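Local coordinates for hypothetical conserved protein, GK0453 (Geobacillus kaustophilus, PDB 2YXY), which is of unknown function but belongs to the DUF1811 family, joining an antiparallel helical hairpin to a small four-stranded antiparallel sheet, at residues Glu28-Ala33 against Val44-Ile49; Ile49-Ala54 against Ala101-Leu106; Glu66-Glu71 against Ser105-Pro110; Glu76-Arg81 against Gly90-Gly95. All blocks are in the same frame, centred on the assembly; numbering follows the deposited sequence.

Contact 1 (Glu28-Ala33 against Val44-Ile49)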
# COMPACT_ATOMS: atom_id res chain seq x y z
N GLU A 28 -4.92 10.90 10.92
CA GLU A 28 -5.29 11.39 12.24
C GLU A 28 -5.99 10.28 13.07
O GLU A 28 -5.75 10.15 14.27
CB GLU A 28 -6.18 12.64 12.12
CG GLU A 28 -6.71 13.17 13.47
CD GLU A 28 -5.61 13.69 14.40
OE1 GLU A 28 -5.90 13.87 15.61
OE2 GLU A 28 -4.47 13.95 13.95
N LYS A 29 -6.83 9.48 12.44
CA LYS A 29 -7.46 8.37 13.15
C LYS A 29 -6.39 7.32 13.50
O LYS A 29 -6.40 6.74 14.58
CB LYS A 29 -8.54 7.72 12.29
CG LYS A 29 -9.80 8.55 12.09
CD LYS A 29 -10.71 7.82 11.12
CE LYS A 29 -12.07 8.50 11.01
NZ LYS A 29 -12.95 7.68 10.10
N ALA A 30 -5.48 7.05 12.57
CA ALA A 30 -4.42 6.07 12.84
C ALA A 30 -3.62 6.53 14.06
O ALA A 30 -3.26 5.72 14.92
CB ALA A 30 -3.48 5.92 11.60
N ARG A 31 -3.35 7.84 14.13
CA ARG A 31 -2.59 8.43 15.23
C ARG A 31 -3.28 8.24 16.59
O ARG A 31 -2.63 7.88 17.59
CB ARG A 31 -2.38 9.92 14.95
CG ARG A 31 -1.39 10.62 15.87
CD ARG A 31 -1.36 12.13 15.64
NE ARG A 31 -2.61 12.81 16.03
CZ ARG A 31 -3.08 12.86 17.28
NH1 ARG A 31 -4.22 13.51 17.54
NH2 ARG A 31 -2.42 12.27 18.27
N LYS A 32 -4.59 8.49 16.64
CA LYS A 32 -5.33 8.29 17.88
C LYS A 32 -5.42 6.81 18.23
O LYS A 32 -5.34 6.44 19.41
CB LYS A 32 -6.74 8.87 17.76
CG LYS A 32 -6.76 10.36 17.52
CD LYS A 32 -8.17 10.88 17.31
CE LYS A 32 -8.15 12.39 17.13
NZ LYS A 32 -9.53 12.91 16.90
N ALA A 33 -5.60 5.95 17.23
CA ALA A 33 -5.68 4.52 17.49
C ALA A 33 -4.37 4.05 18.14
O ALA A 33 -4.37 3.23 19.06
CB ALA A 33 -5.96 3.76 16.19
N VAL A 44 -5.87 -1.39 10.32
CA VAL A 44 -6.92 -1.20 9.32
C VAL A 44 -6.72 0.18 8.69
O VAL A 44 -6.81 0.32 7.48
CB VAL A 44 -8.35 -1.26 9.96
CG1 VAL A 44 -9.37 -0.56 9.04
CG2 VAL A 44 -8.77 -2.71 10.17
N TYR A 45 -6.43 1.21 9.50
CA TYR A 45 -6.24 2.55 8.93
C TYR A 45 -4.98 2.60 8.05
O TYR A 45 -4.98 3.26 7.01
CB TYR A 45 -6.17 3.64 10.02
CG TYR A 45 -7.48 3.88 10.75
CD1 TYR A 45 -7.54 3.79 12.15
CD2 TYR A 45 -8.67 4.17 10.05
CE1 TYR A 45 -8.76 4.00 12.84
CE2 TYR A 45 -9.89 4.37 10.72
CZ TYR A 45 -9.92 4.28 12.12
OH TYR A 45 -11.10 4.47 12.79
N GLU A 46 -3.93 1.88 8.45
CA GLU A 46 -2.70 1.86 7.66
C GLU A 46 -2.93 1.18 6.30
O GLU A 46 -2.31 1.56 5.33
CB GLU A 46 -1.55 1.16 8.41
CG GLU A 46 -0.91 2.00 9.53
CD GLU A 46 -0.43 3.39 9.07
OE1 GLU A 46 0.28 3.49 8.04
OE2 GLU A 46 -0.76 4.39 9.74
N ARG A 47 -3.78 0.16 6.25
CA ARG A 47 -4.08 -0.49 4.97
C ARG A 47 -4.80 0.49 4.05
O ARG A 47 -4.51 0.56 2.85
CB ARG A 47 -4.99 -1.70 5.15
CG ARG A 47 -4.30 -2.94 5.64
CD ARG A 47 -5.33 -4.03 5.86
NE ARG A 47 -4.73 -5.34 5.99
CZ ARG A 47 -4.34 -6.08 4.96
NH1 ARG A 47 -3.79 -7.28 5.16
NH2 ARG A 47 -4.51 -5.63 3.72
N LYS A 48 -5.77 1.22 4.60
CA LYS A 48 -6.53 2.18 3.80
C LYS A 48 -5.62 3.27 3.27
O LYS A 48 -5.78 3.73 2.14
CB LYS A 48 -7.66 2.81 4.63
CG LYS A 48 -8.78 1.80 4.93
CD LYS A 48 -9.95 2.45 5.68
CE LYS A 48 -11.06 1.44 5.90
NZ LYS A 48 -12.33 2.12 6.32
N ILE A 49 -4.68 3.70 4.11
CA ILE A 49 -3.72 4.73 3.72
C ILE A 49 -2.86 4.22 2.57
O ILE A 49 -2.66 4.91 1.59
CB ILE A 49 -2.80 5.13 4.94
CG1 ILE A 49 -3.62 6.00 5.92
CG2 ILE A 49 -1.54 5.89 4.47
CD1 ILE A 49 -2.87 6.31 7.27
O HOH W 1 -13.41 5.08 11.01
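The Tyr45 ring carries this contact, one face covered by Lys29 and its edge met by Ala33 and a water. Lys29 CB stands over the middle of the ring, 3.7 Å from the ring centroid of Tyr45 and 13° off the ring normal, a CH-pi contact of good geometry. CG of the lysine lies anti to the carbonyl carbon (chi1 -71°) and the chain beyond it is extended, crossing the tyrosine side chain at about a right angle, so that Lys29 CD comes within 3.6 Å of Tyr45 CE2. Its ammonium group ends near the phenol, and one water, lying at the ring edge in plane, joins the two: it accepts from Lys29 NZ at 2.8 Å and is 3.0 Å from Tyr45 OH. Nearer the backbone the packing is small and apolar, with Ala30 CB 3.9 Å from Tyr45 CB and Ala33 CB beside Tyr45 CD1. A carboxylate oxygen also lies against the alanine methyl, the bent chain of Glu46 bringing OE2 to 3.6 Å from Ala30 CB. Helices 16-36 and 39-54 pack here as an antiparallel hairpin, the local axes 9.3 Å apart at 157°; Tyr42 and Leu26 extend the seam either way.

Contact 2 (Ile49-Ala54 against Ala101-Leu106)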
# COMPACT_ATOMS: atom_id res chain seq x y z
N ILE A 49 -4.68 3.70 4.11
CA ILE A 49 -3.72 4.73 3.72
C ILE A 49 -2.86 4.22 2.57
O ILE A 49 -2.66 4.91 1.59
CB ILE A 49 -2.80 5.13 4.94
CG1 ILE A 49 -3.62 6.00 5.92
CG2 ILE A 49 -1.54 5.89 4.47
CD1 ILE A 49 -2.87 6.31 7.27
N ALA A 50 -2.36 2.99 2.71
CA ALA A 50 -1.54 2.40 1.65
C ALA A 50 -2.34 2.38 0.34
O ALA A 50 -1.80 2.67 -0.74
CB ALA A 50 -1.14 0.97 2.05
N MET A 51 -3.61 2.01 0.42
CA MET A 51 -4.44 1.95 -0.78
C MET A 51 -4.62 3.32 -1.39
O MET A 51 -4.49 3.48 -2.59
CB MET A 51 -5.80 1.32 -0.48
CG MET A 51 -5.76 -0.17 -0.32
SD MET A 51 -5.02 -1.02 -1.75
CE MET A 51 -6.10 -0.55 -3.05
N ALA A 52 -4.94 4.32 -0.56
CA ALA A 52 -5.11 5.64 -1.11
C ALA A 52 -3.79 6.12 -1.75
O ALA A 52 -3.81 6.76 -2.81
CB ALA A 52 -5.57 6.62 -0.03
N LYS A 53 -2.66 5.82 -1.12
CA LYS A 53 -1.37 6.23 -1.69
C LYS A 53 -1.11 5.58 -3.05
O LYS A 53 -0.60 6.23 -3.95
CB LYS A 53 -0.23 5.88 -0.73
CG LYS A 53 -0.12 6.83 0.48
CD LYS A 53 1.05 6.39 1.38
CE LYS A 53 1.28 7.39 2.50
NZ LYS A 53 2.17 6.75 3.54
N ALA A 54 -1.50 4.32 -3.20
CA ALA A 54 -1.30 3.58 -4.43
C ALA A 54 -1.94 4.26 -5.64
O ALA A 54 -1.42 4.17 -6.75
CB ALA A 54 -1.85 2.17 -4.29
N ALA A 101 -1.14 -10.25 -3.24
CA ALA A 101 -1.37 -8.98 -3.93
C ALA A 101 -0.98 -7.83 -3.00
O ALA A 101 -1.50 -7.70 -1.90
CB ALA A 101 -2.84 -8.85 -4.33
N LEU A 102 -0.06 -7.00 -3.46
CA LEU A 102 0.42 -5.89 -2.65
C LEU A 102 0.21 -4.57 -3.37
O LEU A 102 0.47 -4.48 -4.57
CB LEU A 102 1.91 -6.09 -2.37
CG LEU A 102 2.49 -5.85 -0.98
CD1 LEU A 102 1.72 -6.68 0.06
CD2 LEU A 102 3.96 -6.24 -0.97
N PRO A 103 -0.28 -3.54 -2.65
CA PRO A 103 -0.50 -2.23 -3.30
C PRO A 103 0.88 -1.73 -3.73
O PRO A 103 1.86 -1.93 -2.98
CB PRO A 103 -1.09 -1.35 -2.18
CG PRO A 103 -1.64 -2.33 -1.16
CD PRO A 103 -0.62 -3.49 -1.21
N ILE A 104 0.96 -1.09 -4.89
CA ILE A 104 2.26 -0.61 -5.38
C ILE A 104 2.90 0.42 -4.44
O ILE A 104 4.13 0.64 -4.48
CB ILE A 104 2.15 -0.03 -6.83
CG1 ILE A 104 1.11 1.11 -6.92
CG2 ILE A 104 1.74 -1.14 -7.78
CD1 ILE A 104 1.03 1.75 -8.34
N SER A 105 2.10 1.02 -3.57
CA SER A 105 2.63 1.99 -2.62
C SER A 105 3.54 1.31 -1.57
O SER A 105 4.25 1.99 -0.83
CB SER A 105 1.47 2.70 -1.91
OG SER A 105 0.57 1.74 -1.36
N LEU A 106 3.51 -0.02 -1.50
CA LEU A 106 4.35 -0.73 -0.53
C LEU A 106 5.68 -1.26 -1.15
O LEU A 106 6.39 -2.02 -0.50
CB LEU A 106 3.56 -1.87 0.13
CG LEU A 106 2.32 -1.42 0.97
CD1 LEU A 106 1.73 -2.59 1.72
CD2 LEU A 106 2.72 -0.33 1.98
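Ser105 meets Ala50 because its OG sits between the backbone N and the carbonyl carbon (chi1 53°), which turns the hydroxyl to the helix and lets it donate to Ala50 O at 2.6 Å. In Ile104 the same choice of chi1 (57°) places CG1 4.1 Å from Ala54 CB, and CD1 continues to 3.8 Å from Ala54 O. The serine hydroxyl approaches from above the carbonyl plane, 36° out of it. Ala54 N reaches the same oxygen from the opposite face, at 3.0 Å from Ala50 O, as the ordinary helical bond. Farther along, the Pro103 ring takes the sulfur of Met51, whose doubly bent chain crosses it at about a right angle with SD 3.7 Å from Pro103 CG; Leu106 CD2 touches Ala50 CB. The last turns of helix 39-54 are thus fitted to the end of strand 100-103 and the 3-10 turn that follows, with Val86 and Phe87 also packing on Met51. The small side chains of Ala50 and Ala54 probably permit this close approach, and within an otherwise apolar interface a single hydroxyl, spent on a carbonyl already bonded in its helix, supplies the one directional bond between the two segments.

Contact 3 (Glu66-Glu71 against Ser105-Pro110)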
# COMPACT_ATOMS: atom_id res chain seq x y z
N GLU A 66 10.87 -8.01 -11.65
CA GLU A 66 11.66 -7.15 -10.77
C GLU A 66 11.40 -7.48 -9.30
O GLU A 66 10.35 -8.04 -8.94
CB GLU A 66 11.33 -5.69 -11.04
CG GLU A 66 12.43 -4.91 -11.73
CD GLU A 66 12.84 -5.52 -13.06
OE1 GLU A 66 13.48 -6.59 -13.06
OE2 GLU A 66 12.52 -4.92 -14.11
N ILE A 67 12.37 -7.14 -8.46
CA ILE A 67 12.30 -7.40 -7.03
C ILE A 67 12.43 -6.06 -6.32
O ILE A 67 13.30 -5.24 -6.67
CB ILE A 67 13.47 -8.31 -6.59
CG1 ILE A 67 13.55 -9.53 -7.51
CG2 ILE A 67 13.30 -8.76 -5.13
CD1 ILE A 67 14.87 -10.26 -7.45
N TYR A 68 11.57 -5.81 -5.33
CA TYR A 68 11.65 -4.52 -4.64
C TYR A 68 11.68 -4.61 -3.11
O TYR A 68 11.16 -5.55 -2.53
CB TYR A 68 10.47 -3.61 -5.02
CG TYR A 68 10.23 -3.46 -6.51
CD1 TYR A 68 9.59 -4.46 -7.23
CD2 TYR A 68 10.67 -2.33 -7.19
CE1 TYR A 68 9.39 -4.34 -8.60
CE2 TYR A 68 10.48 -2.20 -8.56
CZ TYR A 68 9.85 -3.21 -9.26
OH TYR A 68 9.69 -3.09 -10.63
N GLU A 69 12.27 -3.60 -2.48
CA GLU A 69 12.26 -3.52 -1.03
C GLU A 69 10.80 -3.23 -0.68
O GLU A 69 10.10 -2.50 -1.41
CB GLU A 69 13.06 -2.33 -0.52
CG GLU A 69 14.54 -2.45 -0.58
CD GLU A 69 15.20 -1.61 0.49
OE1 GLU A 69 15.01 -1.93 1.69
OE2 GLU A 69 15.88 -0.62 0.13
N ILE A 70 10.34 -3.77 0.44
CA ILE A 70 8.97 -3.55 0.89
C ILE A 70 8.93 -2.39 1.87
O ILE A 70 9.51 -2.46 2.95
CB ILE A 70 8.42 -4.81 1.56
CG1 ILE A 70 8.44 -5.96 0.54
CG2 ILE A 70 7.01 -4.53 2.13
CD1 ILE A 70 8.07 -7.33 1.12
N GLU A 71 8.23 -1.33 1.47
CA GLU A 71 8.07 -0.11 2.27
C GLU A 71 7.59 -0.45 3.67
O GLU A 71 6.69 -1.26 3.84
CB GLU A 71 7.06 0.82 1.61
CG GLU A 71 7.12 2.27 2.09
CD GLU A 71 8.22 3.05 1.42
OE1 GLU A 71 9.40 2.66 1.56
OE2 GLU A 71 7.92 4.05 0.74
N SER A 105 2.10 1.02 -3.57
CA SER A 105 2.63 1.99 -2.62
C SER A 105 3.54 1.31 -1.57
O SER A 105 4.25 1.99 -0.83
CB SER A 105 1.47 2.70 -1.91
OG SER A 105 0.57 1.74 -1.36
N LEU A 106 3.51 -0.02 -1.50
CA LEU A 106 4.35 -0.73 -0.53
C LEU A 106 5.68 -1.26 -1.15
O LEU A 106 6.39 -2.02 -0.50
CB LEU A 106 3.56 -1.87 0.13
CG LEU A 106 2.32 -1.42 0.97
CD1 LEU A 106 1.73 -2.59 1.72
CD2 LEU A 106 2.72 -0.33 1.98
N LEU A 107 6.00 -0.84 -2.38
CA LEU A 107 7.23 -1.26 -3.07
C LEU A 107 8.14 -0.04 -3.24
O LEU A 107 7.75 0.94 -3.87
CB LEU A 107 6.90 -1.84 -4.45
CG LEU A 107 5.90 -2.99 -4.50
CD1 LEU A 107 5.65 -3.37 -5.95
CD2 LEU A 107 6.41 -4.19 -3.70
N ARG A 108 9.34 -0.09 -2.68
CA ARG A 108 10.24 1.05 -2.79
C ARG A 108 10.56 1.36 -4.23
O ARG A 108 11.18 0.54 -4.93
CB ARG A 108 11.50 0.82 -1.96
CG ARG A 108 11.17 0.82 -0.49
CD ARG A 108 12.38 0.94 0.42
NE ARG A 108 11.94 0.81 1.81
CZ ARG A 108 12.74 0.78 2.86
NH1 ARG A 108 14.06 0.88 2.70
NH2 ARG A 108 12.23 0.64 4.08
N LYS A 109 10.10 2.53 -4.66
CA LYS A 109 10.26 3.05 -6.01
C LYS A 109 11.67 2.76 -6.51
O LYS A 109 12.64 2.88 -5.76
CB LYS A 109 9.99 4.57 -6.01
CG LYS A 109 9.90 5.23 -7.38
CD LYS A 109 8.58 4.97 -8.10
CE LYS A 109 7.39 5.64 -7.40
NZ LYS A 109 6.86 4.86 -6.23
N PRO A 110 11.80 2.37 -7.80
CA PRO A 110 13.07 2.04 -8.47
C PRO A 110 14.36 2.38 -7.72
O PRO A 110 14.99 3.40 -8.07
CB PRO A 110 12.92 2.76 -9.79
CG PRO A 110 11.48 2.43 -10.14
CD PRO A 110 10.73 2.55 -8.80
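A single beta bridge, Ile70 with Leu107, joins the first strand of the sheet to the chain that leaves the 3-10 turn after the last strand, and a salt-bridge network of Glu69, Glu71 and Arg108 lies beside it. Two backbone bonds frame the bridge. Arg108 N gives an almost straight bond to Glu69 O, 2.8 Å long at 175°, whereas Glu71 N reaches Leu106 O at the same length but at 147°. Between them, Ile70 CA makes a CA-H...O contact of 3.3 Å with Leu106 O. Strands 67-70 and 100-103 are the outermost of a four-stranded antiparallel sheet in which the strands lie side by side in chain order, and this bridge carries the chain beyond the last strand back to the first, a partial closure that recalls a barrel and is consistent with the family's place in the SH3 clan. Arg108 runs extended from CG to NE between the two acids. Glu69 OE1 lies over a face of the guanidinium, 3.1 Å from Arg108 NH1, so attraction there is between charges without an N-H aimed at the oxygen. Glu71 crosses the arginine at about a right angle, and its bent chain brings OE1 to 3.2 Å from Arg108 NE in a weak bond. An alanine in place of Arg108 would probably leave both carboxylates without this shared positive partner. On the inner side, Tyr68 CB packs 4.0 Å from Leu107 CB, and Arg108 O lies at the tyrosine ring's edge; Tyr68 OH is bonded to His63 N.

Contact 4 (Glu76-Arg81 against Gly90-Gly95)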
# COMPACT_ATOMS: atom_id res chain seq x y z
N GLU A 76 13.43 -6.55 3.69
CA GLU A 76 12.52 -7.51 3.08
C GLU A 76 12.26 -7.12 1.63
O GLU A 76 12.23 -5.93 1.29
CB GLU A 76 11.24 -7.58 3.89
CG GLU A 76 11.54 -7.78 5.35
CD GLU A 76 10.34 -8.24 6.12
OE1 GLU A 76 9.74 -9.25 5.69
OE2 GLU A 76 10.01 -7.60 7.14
N TYR A 77 12.11 -8.12 0.76
CA TYR A 77 11.92 -7.86 -0.67
C TYR A 77 10.76 -8.61 -1.26
O TYR A 77 10.37 -9.67 -0.77
CB TYR A 77 13.21 -8.17 -1.46
CG TYR A 77 14.33 -7.19 -1.21
CD1 TYR A 77 15.08 -7.23 -0.03
CD2 TYR A 77 14.58 -6.15 -2.11
CE1 TYR A 77 16.04 -6.27 0.25
CE2 TYR A 77 15.53 -5.18 -1.84
CZ TYR A 77 16.26 -5.24 -0.66
OH TYR A 77 17.19 -4.25 -0.39
N PHE A 78 10.22 -8.05 -2.33
CA PHE A 78 9.07 -8.64 -3.01
C PHE A 78 9.40 -8.84 -4.48
O PHE A 78 9.90 -7.95 -5.15
CB PHE A 78 7.86 -7.69 -2.85
CG PHE A 78 6.55 -8.27 -3.30
CD1 PHE A 78 5.97 -7.85 -4.49
CD2 PHE A 78 5.87 -9.19 -2.50
CE1 PHE A 78 4.73 -8.32 -4.88
CE2 PHE A 78 4.62 -9.68 -2.88
CZ PHE A 78 4.04 -9.24 -4.08
N LYS A 79 9.09 -10.02 -4.98
CA LYS A 79 9.37 -10.34 -6.37
C LYS A 79 8.06 -10.23 -7.13
O LYS A 79 7.13 -10.98 -6.87
CB LYS A 79 9.92 -11.75 -6.47
CG LYS A 79 10.89 -11.94 -7.61
CD LYS A 79 10.25 -11.71 -8.94
CE LYS A 79 11.23 -12.10 -10.03
NZ LYS A 79 11.79 -13.46 -9.78
N VAL A 80 7.99 -9.30 -8.07
CA VAL A 80 6.76 -9.10 -8.82
C VAL A 80 6.53 -10.10 -9.96
O VAL A 80 7.36 -10.25 -10.85
CB VAL A 80 6.72 -7.70 -9.42
CG1 VAL A 80 5.43 -7.53 -10.22
CG2 VAL A 80 6.85 -6.65 -8.31
N ARG A 81 5.39 -10.77 -9.91
CA ARG A 81 5.03 -11.71 -10.95
C ARG A 81 4.30 -10.87 -11.98
O ARG A 81 4.64 -10.89 -13.16
CB ARG A 81 4.13 -12.81 -10.38
CG ARG A 81 3.53 -13.74 -11.44
CD ARG A 81 2.48 -14.67 -10.83
NE ARG A 81 1.57 -15.17 -11.86
CZ ARG A 81 0.42 -15.80 -11.61
NH1 ARG A 81 0.03 -16.03 -10.37
NH2 ARG A 81 -0.34 -16.20 -12.62
N GLY A 90 2.81 -11.10 -6.48
CA GLY A 90 4.13 -11.70 -6.43
C GLY A 90 4.31 -12.37 -5.08
O GLY A 90 3.34 -12.84 -4.49
N TRP A 91 5.53 -12.41 -4.58
CA TRP A 91 5.78 -13.05 -3.30
C TRP A 91 6.99 -12.49 -2.58
O TRP A 91 7.94 -12.00 -3.21
CB TRP A 91 5.95 -14.56 -3.53
CG TRP A 91 6.68 -14.88 -4.80
CD1 TRP A 91 8.00 -14.63 -5.06
CD2 TRP A 91 6.12 -15.39 -6.01
NE1 TRP A 91 8.29 -14.96 -6.37
CE2 TRP A 91 7.15 -15.42 -6.97
CE3 TRP A 91 4.83 -15.83 -6.39
CZ2 TRP A 91 6.95 -15.87 -8.29
CZ3 TRP A 91 4.63 -16.27 -7.70
CH2 TRP A 91 5.68 -16.29 -8.63
N ARG A 92 6.95 -12.55 -1.25
CA ARG A 92 8.06 -12.06 -0.43
C ARG A 92 9.15 -13.12 -0.46
O ARG A 92 8.87 -14.30 -0.28
CB ARG A 92 7.61 -11.84 1.01
CG ARG A 92 6.52 -10.78 1.17
CD ARG A 92 5.82 -10.93 2.52
NE ARG A 92 4.72 -9.98 2.71
CZ ARG A 92 4.85 -8.78 3.27
NH1 ARG A 92 3.79 -7.98 3.40
NH2 ARG A 92 6.03 -8.38 3.73
N LEU A 93 10.39 -12.71 -0.66
CA LEU A 93 11.49 -13.67 -0.70
C LEU A 93 11.71 -14.38 0.65
O LEU A 93 11.74 -15.61 0.70
CB LEU A 93 12.77 -12.97 -1.15
CG LEU A 93 12.62 -12.30 -2.53
CD1 LEU A 93 13.94 -11.66 -2.94
CD2 LEU A 93 12.18 -13.34 -3.56
N LYS A 94 11.84 -13.61 1.73
CA LYS A 94 12.07 -14.19 3.04
C LYS A 94 10.90 -14.97 3.61
O LYS A 94 11.00 -15.50 4.72
CB LYS A 94 12.48 -13.11 4.05
CG LYS A 94 13.89 -12.59 3.87
CD LYS A 94 14.56 -12.26 5.21
CE LYS A 94 13.85 -11.14 5.97
NZ LYS A 94 12.45 -11.50 6.36
N GLY A 95 9.81 -15.06 2.87
CA GLY A 95 8.67 -15.80 3.38
C GLY A 95 8.34 -17.03 2.55
O GLY A 95 9.21 -17.58 1.88
O HOH W 2 10.89 -10.67 1.63
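Backbone bonds come first between Lys79 and Trp91, a hydrogen-bonded antiparallel pair: Lys79 N donates to Trp91 O at 2.9 Å and a nearly linear 177°, and Trp91 N returns a bond to Lys79 O. Leu93 N extends the pattern to Tyr77 O, which also accepts from a water that in turn accepts from Lys94 N. CA-H...O contacts fill the intervals, the shortest from Gly90 CA, 3.1 Å from Lys79 O.

Aromatic packing falls on both faces of the hairpin. Phe78 has CG anti to the backbone N (chi1 -170°), and its ring lies against the opposite backbone, one face beneath Trp91 N, with CE2 3.3 Å from that nitrogen. A serine in place of Phe78 would probably leave the peptide between Gly90 and Trp91 without this cover and open a gap beside Leu102 and Leu107. On the other face the Trp91 side chain runs beside that of Lys79 in the same direction, its NE1 3.6 Å from Lys79 CB, while Arg81 CD approaches Trp91 CZ3.

Charge appears at the open end, where Glu76 OE1 forms a salt bridge of 3.6 Å with Lys94 NZ.

Strands 76-84 and 87-92 form the central hairpin of the sheet, flanked by strand 67-70 beside the former and strand 100-103 beside the latter, whose Leu102 packs on Phe78.

The centre of contact 2 lies about 2 Å from the centre of the chain, while contacts 1, 3 and 4 sit farther out, all four partly buried. Contacts 1 and 2 use successive parts of helix 39-54, sharing Ile49: the first pairs it with helix 16-36, the second with the sheet. Contact 4 lies within that sheet, and contact 3 joins its first strand to the loop after the last; Ser105 and Leu106 tie contact 3 to contact 2. Chemistry follows place. Helix pairing rests on side chains and a water, and the central junction on apolar groups plus one hydroxyl, whereas contacts 3 and 4 depend on backbone bonds, with ion pairs added beside them.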